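Local coordinates for surface protein VspA (Borrelia turicatae, PDB 1YJG) that is a neurotropism-associated variable outer-membrane lipoprotein whose switching with antigenically distinct relatives is thought to let the spirochaete escape host immunity, at the interface of chains A and B. Numbering follows the deposited sequence. Chains: chain A/B, Surface protein VspA.

The interface of chains A and B. Residues chain A 12, 15-16, 19-20; chain B 15, 19.
The carboxylate of A:Asp16 meets the hydroxyl of B:Thr19 at OD2, while the amine NZ of B:Lys15 lies above one face, displaced toward OD2, and A:Leu20 of its own chain lies offset toward the other. B:Thr19 OG1 donates a short hydrogen bond of 2.6 Å to A:Asp16 OD2, engaging the anti lone pair, which points away from OD1. Aspartate suits this place because its short arm, with CG anti to the backbone N (chi1 -177°), carries an acceptor across the helix gap.

Threonine offers two functions on one small branch. At chi1 -75°, B:Thr19 OG1 sits beside its own backbone N. Its one hydrogen goes mainly to OD2, leaving at most a weak, secondary contact of OG1 with B:Lys15 O at 3.3 Å. The methyl B:Thr19 CG2 faces chain A, 3.6 Å from A:Leu20 CD2, the two side chains meeting nearly at right angles, and 3.6 Å from A:Thr19 CG2. Branched leucine presents a methyl here, and small threonines let the helices come close.

B:Lys15 arches over from its helix, B:Lys15 CE lying 3.7 Å from the carbonyl oxygen O of A:Lys12. B:Lys15 NZ stays 4.3 Å from A:Asp16 OD2, too far for a salt bridge; if protonated, it may stabilise the carboxylate's negative charge. A long lysine can lay its terminal methylene against that carbonyl and A:Asp16 CB while its amine nears the acid.

The patch joins helix 2-28 of chain A to helix 3-28 of chain B and recurs through the two-fold axis. In this core fragment of the lipoprotein it pairs two helical bundles, possibly as a dimer on the cell surface, although the structure alone does not establish that assembly.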
loop_
_atom_site.group_PDB
_atom_site.type_symbol
_atom_site.label_atom_id
_atom_site.label_comp_id
_atom_site.label_asym_id
_atom_site.label_seq_id
_atom_site.Cartn_x
_atom_site.Cartn_y
_atom_site.Cartn_z
ATOM N N LYS A 12 12.728 6.576 5.453
ATOM C CA LYS A 12 11.808 6.702 4.324
ATOM C C LYS A 12 11.516 5.329 3.738
ATOM O O LYS A 12 10.392 5.040 3.362
ATOM C CB LYS A 12 12.421 7.533 3.198
ATOM C CG LYS A 12 12.207 9.022 3.278
ATOM C CD LYS A 12 13.027 9.755 2.194
ATOM C CE LYS A 12 12.609 9.364 0.774
ATOM N NZ LYS A 12 13.479 9.968 -0.290
ATOM N N LYS A 15 9.492 3.296 6.293
ATOM C CA LYS A 15 8.132 3.842 6.335
ATOM C C LYS A 15 7.360 3.269 5.153
ATOM O O LYS A 15 6.215 2.840 5.290
ATOM C CB LYS A 15 8.154 5.380 6.272
ATOM C CG LYS A 15 6.784 6.079 6.376
ATOM C CD LYS A 15 5.924 5.563 7.549
ATOM C CE LYS A 15 4.569 6.276 7.597
ATOM N NZ LYS A 15 3.774 5.912 8.783
ATOM N N ASP A 16 8.016 3.260 3.996
ATOM C CA ASP A 16 7.446 2.739 2.771
ATOM C C ASP A 16 6.972 1.288 2.972
ATOM O O ASP A 16 5.827 0.959 2.690
ATOM C CB ASP A 16 8.505 2.822 1.682
ATOM C CG ASP A 16 8.008 2.384 0.336
ATOM O OD1 ASP A 16 8.742 1.597 -0.311
ATOM O OD2 ASP A 16 6.931 2.798 -0.169
ATOM N N THR A 19 3.983 0.990 5.477
ATOM C CA THR A 19 2.708 1.354 4.869
ATOM C C THR A 19 2.172 0.197 4.017
ATOM O O THR A 19 1.004 -0.174 4.153
ATOM C CB THR A 19 2.857 2.609 4.031
ATOM O OG1 THR A 19 2.973 3.750 4.905
ATOM C CG2 THR A 19 1.598 2.866 3.205
ATOM N N LEU A 20 3.019 -0.372 3.157
ATOM C CA LEU A 20 2.601 -1.491 2.315
ATOM C C LEU A 20 2.031 -2.664 3.147
ATOM O O LEU A 20 1.051 -3.283 2.747
ATOM C CB LEU A 20 3.759 -1.997 1.467
ATOM C CG LEU A 20 4.233 -1.082 0.331
ATOM C CD1 LEU A 20 5.353 -1.753 -0.425
ATOM C CD2 LEU A 20 3.092 -0.742 -0.626
ATOM N N LYS B 15 4.153 10.651 2.801
ATOM C CA LYS B 15 4.859 9.452 2.355
ATOM C C LYS B 15 3.907 8.242 2.480
ATOM O O LYS B 15 3.847 7.384 1.608
ATOM C CB LYS B 15 6.121 9.269 3.223
ATOM C CG LYS B 15 7.162 8.242 2.769
ATOM C CD LYS B 15 7.121 7.870 1.300
ATOM C CE LYS B 15 8.211 6.862 0.967
ATOM N NZ LYS B 15 8.440 6.762 -0.503
ATOM N N THR B 19 2.884 6.097 -0.794
ATOM C CA THR B 19 3.148 4.665 -0.935
ATOM C C THR B 19 1.845 3.907 -1.222
ATOM O O THR B 19 1.837 2.951 -1.985
ATOM C CB THR B 19 3.804 4.134 0.360
ATOM O OG1 THR B 19 5.173 4.556 0.408
ATOM C CG2 THR B 19 3.859 2.588 0.395
#